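Local coordinates for putative metal-dependent hydrolase (Parabacteroides distasonis ATCC 8503, PDB 3KL7), which probably acts as a zinc-dependent hydrolase of the metallo-beta-lactamase superfamily, holding two zinc ions at its presumed active site, at residues 177-182 against 204-209; 156-161 against 170-175; 71-76 against 142-147. All blocks are in the same frame, centred on the assembly; numbering follows the deposited sequence.

Contact 1: 177-182 against 204-209; sequences IAFLPV and ILYPYH. With ZN (zinc ion), chain D.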
loop_
_atom_site.group_PDB
_atom_site.type_symbol
_atom_site.label_atom_id
_atom_site.label_comp_id
_atom_site.label_asym_id
_atom_site.label_seq_id
_atom_site.Cartn_x
_atom_site.Cartn_y
_atom_site.Cartn_z
ATOM N N ILE A 177 -1.225 10.972 1.921
ATOM C CA ILE A 177 -0.419 9.958 2.640
ATOM C C ILE A 177 0.129 8.935 1.660
ATOM O O ILE A 177 -0.582 8.439 0.830
ATOM C CB ILE A 177 -1.267 9.201 3.702
ATOM C CG1 ILE A 177 -1.835 10.174 4.746
ATOM C CG2 ILE A 177 -0.396 8.096 4.398
ATOM C CD1 ILE A 177 -3.129 9.700 5.425
ATOM N N ALA A 178 1.408 8.628 1.765
ATOM C CA ALA A 178 2.012 7.683 0.852
ATOM C C ALA A 178 2.814 6.662 1.576
ATOM O O ALA A 178 3.505 6.965 2.529
ATOM C CB ALA A 178 2.889 8.418 -0.205
ATOM N N PHE A 179 2.714 5.438 1.107
ATOM C CA PHE A 179 3.551 4.367 1.551
ATOM C C PHE A 179 4.445 3.956 0.402
ATOM O O PHE A 179 3.962 3.512 -0.628
ATOM C CB PHE A 179 2.690 3.171 2.021
ATOM C CG PHE A 179 1.834 3.483 3.234
ATOM C CD1 PHE A 179 0.635 4.173 3.093
ATOM C CD2 PHE A 179 2.237 3.110 4.494
ATOM C CE1 PHE A 179 -0.136 4.470 4.191
ATOM C CE2 PHE A 179 1.472 3.411 5.593
ATOM C CZ PHE A 179 0.288 4.091 5.445
ATOM N N LEU A 180 5.754 4.119 0.588
ATOM C CA LEU A 180 6.758 3.681 -0.399
ATOM C C LEU A 180 7.630 2.563 0.176
ATOM O O LEU A 180 8.016 2.613 1.368
ATOM C CB LEU A 180 7.651 4.857 -0.799
ATOM C CG LEU A 180 6.909 5.987 -1.487
ATOM C CD1 LEU A 180 7.866 7.175 -1.801
ATOM C CD2 LEU A 180 6.213 5.461 -2.759
ATOM N N PRO A 181 7.950 1.542 -0.662
ATOM C CA PRO A 181 8.773 0.377 -0.282
ATOM C C PRO A 181 10.262 0.629 -0.390
ATOM O O PRO A 181 10.733 1.084 -1.427
ATOM C CB PRO A 181 8.362 -0.679 -1.310
ATOM C CG PRO A 181 8.016 0.100 -2.495
ATOM C CD PRO A 181 7.317 1.332 -1.974
ATOM N N VAL A 182 10.998 0.296 0.671
ATOM C CA VAL A 182 12.393 0.640 0.767
ATOM C C VAL A 182 13.225 -0.556 1.277
ATOM O O VAL A 182 13.760 -0.533 2.409
ATOM C CB VAL A 182 12.595 1.874 1.728
ATOM C CG1 VAL A 182 13.975 2.448 1.581
ATOM C CG2 VAL A 182 11.489 2.983 1.479
ATOM N N ILE A 204 2.457 13.377 3.815
ATOM C CA ILE A 204 2.942 12.445 4.830
ATOM C C ILE A 204 3.487 11.213 4.161
ATOM O O ILE A 204 2.856 10.677 3.272
ATOM C CB ILE A 204 1.809 12.062 5.802
ATOM C CG1 ILE A 204 1.477 13.268 6.683
ATOM C CG2 ILE A 204 2.214 10.845 6.662
ATOM C CD1 ILE A 204 0.098 13.293 7.172
ATOM N N LEU A 205 4.686 10.772 4.578
ATOM C CA LEU A 205 5.330 9.608 3.949
ATOM C C LEU A 205 5.675 8.567 4.979
ATOM O O LEU A 205 6.462 8.824 5.879
ATOM C CB LEU A 205 6.621 10.028 3.185
ATOM C CG LEU A 205 7.499 8.851 2.600
ATOM C CD1 LEU A 205 6.781 8.163 1.481
ATOM C CD2 LEU A 205 8.878 9.340 2.110
ATOM N N TYR A 206 5.088 7.384 4.838
ATOM C CA TYR A 206 5.468 6.232 5.651
ATOM C C TYR A 206 6.334 5.279 4.817
ATOM O O TYR A 206 5.804 4.544 3.964
ATOM C CB TYR A 206 4.226 5.438 6.105
ATOM C CG TYR A 206 3.333 6.128 7.132
ATOM C CD1 TYR A 206 3.604 6.039 8.477
ATOM C CD2 TYR A 206 2.198 6.834 6.738
ATOM C CE1 TYR A 206 2.790 6.655 9.413
ATOM C CE2 TYR A 206 1.381 7.445 7.663
ATOM C CZ TYR A 206 1.681 7.351 9.000
ATOM O OH TYR A 206 0.869 7.961 9.930
ATOM N N PRO A 207 7.655 5.263 5.059
ATOM C CA PRO A 207 8.384 4.165 4.474
ATOM C C PRO A 207 7.839 2.828 4.980
ATOM O O PRO A 207 7.602 2.668 6.184
ATOM C CB PRO A 207 9.816 4.381 4.985
ATOM C CG PRO A 207 9.703 5.321 6.076
ATOM C CD PRO A 207 8.533 6.163 5.798
ATOM N N TYR A 208 7.641 1.875 4.082
ATOM C CA TYR A 208 7.232 0.560 4.508
ATOM C C TYR A 208 7.917 -0.531 3.694
ATOM O O TYR A 208 8.742 -0.238 2.799
ATOM C CB TYR A 208 5.687 0.456 4.532
ATOM C CG TYR A 208 4.959 0.081 3.231
ATOM C CD1 TYR A 208 5.507 0.346 1.967
ATOM C CD2 TYR A 208 3.704 -0.483 3.283
ATOM C CE1 TYR A 208 4.837 0.012 0.817
ATOM C CE2 TYR A 208 3.016 -0.819 2.139
ATOM C CZ TYR A 208 3.578 -0.575 0.905
ATOM O OH TYR A 208 2.875 -0.924 -0.244
ATOM N N HIS A 209 7.643 -1.785 4.029
ATOM C CA HIS A 209 8.253 -2.893 3.317
ATOM C C HIS A 209 9.780 -2.652 3.282
ATOM O O HIS A 209 10.421 -2.839 2.240
ATOM C CB HIS A 209 7.654 -2.953 1.867
ATOM C CG HIS A 209 7.974 -4.213 1.096
ATOM N ND1 HIS A 209 9.108 -4.347 0.324
ATOM C CD2 HIS A 209 7.272 -5.365 0.932
ATOM C CE1 HIS A 209 9.108 -5.541 -0.258
ATOM N NE2 HIS A 209 8.009 -6.177 0.094
HETATM ZN ZN ZN D . 7.323 -7.638 -1.346
HETATM O O HOH W 1 7.194 -9.286 -2.594
#
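The Tyr208 ring carries Phe179 CB over one face, 3.8 Å from the ring centroid, a CH-pi contact, while its edge is met in plane by Pro181 N. A chi1 of 86° sets Tyr208 CG between its backbone N and carbonyl carbon, which swings the ring across toward the neighbouring strand. Phe179 and Tyr206 point the same way, their rings almost parallel (10°) but slid apart, centroids 5.0 Å apart; the closer touch is Phe179 CE2 against Tyr206 CB at 3.5 Å. Ile177 CG2 reaches the edge of the Tyr206 ring in its plane, 3.7 Å from CD2. Beneath this aromatic cluster the parallel strands exchange backbone bonds, from Ala178 N to Ile204 O (2.9 Å) through to Val182 N on Tyr208 O. On the Ala178 face the Leu180 and Leu205 side chains cross at about a right angle, their CD1 atoms 3.6 Å apart. Where strand 204-208 ends, His209 NE2 binds a zinc ion at 2.2 Å, alongside Asp77, His78 and Asp162. Helix 190-200 connects the strands in a beta-alpha-beta unit and covers Ala178, Leu180 and Leu205, strand 155-159 flanks 177-181, and Phe22 of strand 19-23 packs on Ile177, Ile204 and Tyr206.

Contact 2: 156-161 against 170-175; sequences RVYIAG and KDLKDI. With GOL (glycerol), chain F.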
loop_
_atom_site.group_PDB
_atom_site.type_symbol
_atom_site.label_atom_id
_atom_site.label_comp_id
_atom_site.label_asym_id
_atom_site.label_seq_id
_atom_site.Cartn_x
_atom_site.Cartn_y
_atom_site.Cartn_z
ATOM N N ARG A 156 -6.466 11.309 0.182
ATOM C CA ARG A 156 -5.869 10.357 -0.779
ATOM C C ARG A 156 -4.659 9.639 -0.207
ATOM O O ARG A 156 -3.694 10.254 0.181
ATOM C CB ARG A 156 -5.505 11.076 -2.097
ATOM C CG ARG A 156 -6.766 11.541 -2.883
ATOM C CD ARG A 156 -6.492 12.603 -3.964
ATOM N NE ARG A 156 -5.512 12.209 -4.991
ATOM C CZ ARG A 156 -5.713 11.268 -5.924
ATOM N NH1 ARG A 156 -6.830 10.574 -5.962
ATOM N NH2 ARG A 156 -4.774 11.016 -6.810
ATOM N N VAL A 157 -4.743 8.325 -0.160
ATOM C CA VAL A 157 -3.689 7.482 0.420
ATOM C C VAL A 157 -3.125 6.638 -0.696
ATOM O O VAL A 157 -3.851 5.859 -1.310
ATOM C CB VAL A 157 -4.258 6.551 1.517
ATOM C CG1 VAL A 157 -3.153 5.680 2.134
ATOM C CG2 VAL A 157 -4.978 7.364 2.583
ATOM N N TYR A 158 -1.838 6.811 -0.978
ATOM C CA TYR A 158 -1.152 6.048 -2.040
ATOM C C TYR A 158 -0.389 4.899 -1.416
ATOM O O TYR A 158 0.514 5.115 -0.617
ATOM C CB TYR A 158 -0.208 6.968 -2.815
ATOM C CG TYR A 158 0.740 6.266 -3.778
ATOM C CD1 TYR A 158 0.310 5.229 -4.575
ATOM C CD2 TYR A 158 2.053 6.679 -3.902
ATOM C CE1 TYR A 158 1.183 4.592 -5.475
ATOM C CE2 TYR A 158 2.940 6.040 -4.793
ATOM C CZ TYR A 158 2.492 5.000 -5.570
ATOM O OH TYR A 158 3.362 4.370 -6.452
ATOM N N ILE A 159 -0.786 3.678 -1.741
ATOM C CA ILE A 159 -0.039 2.489 -1.328
ATOM C C ILE A 159 0.706 1.932 -2.571
ATOM O O ILE A 159 0.095 1.383 -3.472
ATOM C CB ILE A 159 -0.981 1.419 -0.719
ATOM C CG1 ILE A 159 -1.695 2.009 0.548
ATOM C CG2 ILE A 159 -0.180 0.109 -0.383
ATOM C CD1 ILE A 159 -2.902 1.278 0.957
ATOM N N ALA A 160 2.028 2.109 -2.609
ATOM C CA ALA A 160 2.786 1.831 -3.832
ATOM C C ALA A 160 2.902 0.345 -4.146
ATOM O O ALA A 160 3.053 -0.024 -5.287
ATOM C CB ALA A 160 4.168 2.470 -3.768
ATOM N N GLY A 161 2.810 -0.502 -3.146
ATOM C CA GLY A 161 3.147 -1.919 -3.359
ATOM C C GLY A 161 4.662 -2.051 -3.576
ATOM O O GLY A 161 5.436 -1.296 -2.975
ATOM N N LYS A 170 5.562 10.828 -11.191
ATOM C CA LYS A 170 5.346 12.262 -11.505
ATOM C C LYS A 170 3.862 12.549 -11.758
ATOM O O LYS A 170 3.418 13.666 -11.607
ATOM C CB LYS A 170 6.183 12.698 -12.725
ATOM C CG LYS A 170 7.696 12.889 -12.425
ATOM C CD LYS A 170 8.503 13.342 -13.720
ATOM C CE LYS A 170 8.713 12.158 -14.724
ATOM N NZ LYS A 170 9.146 12.633 -16.118
ATOM N N ASP A 171 3.100 11.511 -12.125
ATOM C CA ASP A 171 1.657 11.658 -12.456
ATOM C C ASP A 171 0.721 11.589 -11.218
ATOM O O ASP A 171 -0.496 11.808 -11.333
ATOM C CB ASP A 171 1.261 10.591 -13.494
ATOM C CG ASP A 171 2.054 10.746 -14.843
ATOM O OD1 ASP A 171 2.200 11.896 -15.300
ATOM O OD2 ASP A 171 2.536 9.709 -15.416
ATOM N N LEU A 172 1.291 11.278 -10.046
ATOM C CA LEU A 172 0.501 11.172 -8.822
ATOM C C LEU A 172 0.208 12.572 -8.261
ATOM O O LEU A 172 1.130 13.315 -7.900
ATOM C CB LEU A 172 1.244 10.341 -7.784
ATOM C CG LEU A 172 1.368 8.839 -8.071
ATOM C CD1 LEU A 172 2.428 8.187 -7.115
ATOM C CD2 LEU A 172 -0.005 8.143 -7.939
ATOM N N LYS A 173 -1.068 12.933 -8.188
ATOM C CA LYS A 173 -1.440 14.280 -7.749
ATOM C C LYS A 173 -2.198 14.251 -6.442
ATOM O O LYS A 173 -2.943 13.307 -6.164
ATOM C CB LYS A 173 -2.269 14.982 -8.812
ATOM C CG LYS A 173 -1.605 15.051 -10.207
ATOM C CD LYS A 173 -0.215 15.750 -10.181
ATOM C CE LYS A 173 0.394 15.822 -11.592
ATOM N NZ LYS A 173 1.867 16.205 -11.594
ATOM N N ASP A 174 -1.975 15.290 -5.630
ATOM C CA ASP A 174 -2.736 15.537 -4.405
ATOM C C ASP A 174 -2.768 14.344 -3.452
ATOM O O ASP A 174 -3.838 13.985 -2.919
ATOM C CB ASP A 174 -4.136 15.977 -4.761
ATOM C CG ASP A 174 -4.148 17.269 -5.589
ATOM O OD1 ASP A 174 -3.518 18.255 -5.160
ATOM O OD2 ASP A 174 -4.789 17.292 -6.672
ATOM N N ILE A 175 -1.610 13.735 -3.228
ATOM C CA ILE A 175 -1.516 12.613 -2.317
ATOM C C ILE A 175 -1.290 13.135 -0.903
ATOM O O ILE A 175 -0.337 13.846 -0.646
ATOM C CB ILE A 175 -0.395 11.643 -2.726
ATOM C CG1 ILE A 175 -0.647 11.094 -4.163
ATOM C CG2 ILE A 175 -0.288 10.496 -1.731
ATOM C CD1 ILE A 175 -1.907 10.189 -4.312
HETATM C C1 GOL F . -3.748 11.501 -10.229
HETATM O O1 GOL F . -3.321 10.580 -9.241
HETATM C C2 GOL F . -5.291 11.533 -10.369
HETATM O O2 GOL F . -5.869 10.415 -9.751
HETATM C C3 GOL F . -5.673 11.638 -11.873
HETATM O O3 GOL F . -6.988 11.241 -12.109
#
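Leu172 sets its CD1 methyl over one face of the Tyr158 ring, 3.6 Å from the ring centroid and displaced toward the CE2 rim, in a CH-pi contact. The ring is brought there by chi1 of 170°, which puts CG opposite the backbone N, and its other face has Ala160 N above the rim. Ile175 fills in beside it, CG2 lying 3.7 Å from Tyr158 CB. This half is buried and apolar, built from methyls and one aromatic face.

The other half is polar and more open. Arg156 bends at chi3 (58°) and turns its guanidinium edge-on to the Lys173 and Asp174 carbonyls. NE and NH2 both donate to a single acceptor, Lys173 O, each at 3.0 Å, with that oxygen only 8° out of the guanidinium plane. This side-on fork limits the group's rotation; a weak bond from NE to Asp174 O adds little. NH1 is taken up by a salt bridge to Glu125. On the exposed side the Lys173 and Asp174 side chains sit at the margin, and a glycerol, probably from the crystallisation liquor, makes a weak bond with Lys173 N through O1.

Arg156, Leu172 and Ile175 rest on Ile149 of strand 146-152. Residues 172-175 lie against strand 155-159, and the chain runs on into its parallel neighbour 177-181, with Phe200 of helix 190-200 packing on Leu172 and Ile175.

Contact 3: 71-76 against 142-147; sequences ITHEHG and RHRDNG. With ZN (zinc ion), chain C.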
loop_
_atom_site.group_PDB
_atom_site.type_symbol
_atom_site.label_atom_id
_atom_site.label_comp_id
_atom_site.label_asym_id
_atom_site.label_seq_id
_atom_site.Cartn_x
_atom_site.Cartn_y
_atom_site.Cartn_z
ATOM N N ILE A 71 -5.204 -6.611 -2.686
ATOM C CA ILE A 71 -3.914 -7.250 -2.977
ATOM C C ILE A 71 -3.160 -6.488 -4.065
ATOM O O ILE A 71 -3.691 -6.273 -5.167
ATOM C CB ILE A 71 -4.072 -8.700 -3.433
ATOM C CG1 ILE A 71 -4.940 -9.481 -2.454
ATOM C CG2 ILE A 71 -2.687 -9.358 -3.580
ATOM C CD1 ILE A 71 -4.493 -9.358 -1.004
ATOM N N THR A 72 -1.920 -6.081 -3.762
ATOM C CA THR A 72 -1.065 -5.366 -4.753
ATOM C C THR A 72 -0.450 -6.327 -5.797
ATOM O O THR A 72 -0.427 -6.022 -7.003
ATOM C CB THR A 72 0.079 -4.625 -4.064
ATOM O OG1 THR A 72 0.852 -5.554 -3.295
ATOM C CG2 THR A 72 -0.454 -3.514 -3.155
ATOM N N HIS A 73 0.063 -7.472 -5.340
ATOM C CA HIS A 73 0.625 -8.473 -6.259
ATOM C C HIS A 73 0.797 -9.813 -5.585
ATOM O O HIS A 73 0.541 -9.946 -4.387
ATOM C CB HIS A 73 1.957 -7.983 -6.889
ATOM C CG HIS A 73 3.081 -7.817 -5.910
ATOM N ND1 HIS A 73 3.044 -6.898 -4.883
ATOM C CD2 HIS A 73 4.284 -8.429 -5.825
ATOM C CE1 HIS A 73 4.172 -6.969 -4.195
ATOM N NE2 HIS A 73 4.940 -7.893 -4.745
ATOM N N GLU A 74 1.258 -10.801 -6.366
ATOM C CA GLU A 74 1.103 -12.226 -6.048
ATOM C C GLU A 74 2.179 -12.852 -5.151
ATOM O O GLU A 74 2.018 -13.971 -4.701
ATOM C CB GLU A 74 1.050 -13.018 -7.359
ATOM C CG GLU A 74 2.407 -13.210 -8.015
ATOM C CD GLU A 74 2.311 -13.468 -9.491
ATOM O OE1 GLU A 74 2.171 -12.489 -10.267
ATOM O OE2 GLU A 74 2.392 -14.651 -9.887
ATOM N N HIS A 75 3.274 -12.135 -4.912
ATOM C CA HIS A 75 4.364 -12.658 -4.070
ATOM C C HIS A 75 3.871 -13.027 -2.660
ATOM O O HIS A 75 2.962 -12.398 -2.122
ATOM C CB HIS A 75 5.523 -11.636 -3.984
ATOM C CG HIS A 75 6.310 -11.499 -5.257
ATOM N ND1 HIS A 75 7.037 -10.375 -5.561
ATOM C CD2 HIS A 75 6.469 -12.340 -6.304
ATOM C CE1 HIS A 75 7.620 -10.532 -6.733
ATOM N NE2 HIS A 75 7.283 -11.710 -7.210
ATOM N N GLY A 76 4.499 -14.048 -2.073
ATOM C CA GLY A 76 4.046 -14.646 -0.779
ATOM C C GLY A 76 4.067 -13.731 0.448
ATOM O O GLY A 76 3.351 -13.970 1.410
ATOM N N ARG A 142 6.939 -4.792 -15.427
ATOM C CA ARG A 142 5.969 -3.795 -15.768
ATOM C C ARG A 142 4.570 -4.381 -16.084
ATOM O O ARG A 142 4.452 -5.450 -16.652
ATOM C CB ARG A 142 6.486 -2.993 -16.971
ATOM C CG ARG A 142 5.853 -1.700 -17.109
ATOM C CD ARG A 142 6.578 -0.813 -18.084
ATOM N NE ARG A 142 6.040 0.551 -18.028
ATOM C CZ ARG A 142 6.597 1.616 -18.609
ATOM N NH1 ARG A 142 7.720 1.494 -19.311
ATOM N NH2 ARG A 142 6.021 2.814 -18.487
ATOM N N HIS A 143 3.537 -3.644 -15.691
ATOM C CA HIS A 143 2.098 -3.977 -15.989
ATOM C C HIS A 143 1.506 -5.057 -15.072
ATOM O O HIS A 143 0.309 -5.018 -14.751
ATOM C CB HIS A 143 1.877 -4.374 -17.481
ATOM C CG HIS A 143 2.401 -3.369 -18.466
ATOM N ND1 HIS A 143 2.043 -2.039 -18.437
ATOM C CD2 HIS A 143 3.250 -3.508 -19.517
ATOM C CE1 HIS A 143 2.652 -1.397 -19.422
ATOM N NE2 HIS A 143 3.391 -2.266 -20.094
ATOM N N ARG A 144 2.338 -6.011 -14.649
ATOM C CA ARG A 144 1.857 -7.173 -13.890
ATOM C C ARG A 144 1.196 -6.818 -12.550
ATOM O O ARG A 144 0.203 -7.426 -12.170
ATOM C CB ARG A 144 2.996 -8.157 -13.653
ATOM C CG ARG A 144 2.537 -9.518 -13.203
ATOM C CD ARG A 144 3.688 -10.337 -12.706
ATOM N NE ARG A 144 4.226 -9.786 -11.469
ATOM C CZ ARG A 144 5.334 -10.221 -10.872
ATOM N NH1 ARG A 144 6.035 -11.230 -11.403
ATOM N NH2 ARG A 144 5.741 -9.653 -9.746
ATOM N N ASP A 145 1.744 -5.818 -11.857
ATOM C CA ASP A 145 1.353 -5.518 -10.478
ATOM C C ASP A 145 0.766 -4.091 -10.311
ATOM O O ASP A 145 0.929 -3.221 -11.172
ATOM C CB ASP A 145 2.576 -5.674 -9.550
ATOM C CG ASP A 145 3.274 -7.058 -9.689
ATOM O OD1 ASP A 145 2.611 -8.034 -10.129
ATOM O OD2 ASP A 145 4.484 -7.161 -9.335
ATOM N N ASN A 146 0.105 -3.870 -9.176
ATOM C CA ASN A 146 -0.572 -2.596 -8.897
ATOM C C ASN A 146 -0.055 -1.925 -7.683
ATOM O O ASN A 146 0.252 -2.567 -6.680
ATOM C CB ASN A 146 -2.078 -2.830 -8.644
ATOM C CG ASN A 146 -2.827 -3.262 -9.871
ATOM O OD1 ASN A 146 -2.450 -2.933 -11.014
ATOM N ND2 ASN A 146 -3.902 -4.000 -9.656
ATOM N N GLY A 147 0.036 -0.618 -7.756
ATOM C CA GLY A 147 -0.086 0.216 -6.564
ATOM C C GLY A 147 -1.546 0.687 -6.563
ATOM O O GLY A 147 -2.231 0.517 -7.572
HETATM ZN ZN ZN C . 7.163 -8.344 -4.403
HETATM O O HOH W 2 8.129 -12.417 -9.681
HETATM O O HOH W 1 7.194 -9.286 -2.594
#
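Arg144 reaches across to Glu74 and His75. CB leads to a CG set opposite the backbone N (chi1 -165°); CD lies 3.6 Å from Glu74 OE1. NE turns in the guanidinium plane to Asp145 OD1 at 2.7 Å, and NH2 takes Asp145 OD2 by its syn lone pair at 2.8 Å, a side-on grip by two nitrogens. Glu74 OE1 stands over a guanidinium face, a long salt bridge at 3.6 Å from NE with no N-H aimed at it; Asn99 supplies its hydrogen bond. NH1 shares water 2 with His75 NE2, the water accepting from both, while NH2 also binds Tyr139 O.

Asp145 packs its CG 3.2 Å from His73 CB. Further along, Asn146 N donates to Thr72 O at 3.1 Å. His73 NE2 and His75 ND1 each bind the zinc ion at 2.3 Å, joined by His140 and Asp162. Thr72 OG1, itself bonded to Asp52, accepts from His73 ND1, leaving NE2 for the metal. Arg144 stands behind His75 through water 2; with ND1 on zinc, that ring is tethered at two nitrogens, which probably limits its rotation, and the arginine's charge would offset the neighbouring carboxylates.

How the contacts relate
Contacts 1 and 2 adjoin within one sheet, their centres 10 Å apart: strand 155-159 pairs with 177-181, Ile177 O lying 2.7 Å from Tyr158 N and Phe179 N lying 2.8 Å from Tyr158 O. Gly161 N, beside the zinc ligand Asp162, is hydrogen-bonded to Tyr208 OH, which links contact 1 to the end of segment 156-161. Contacts 1 and 3 have centres about 16 Å apart and do not touch, yet contact 1 gives His209 to one zinc ion and contact 3 gives His73 and His75 to the other, with water 1 bound to both. Contact 2 meets contact 3 where Gly161 CA packs on Thr72 CG2 at 3.9 Å, while the Tyr158 side chain lies about 13 Å from a zinc ion.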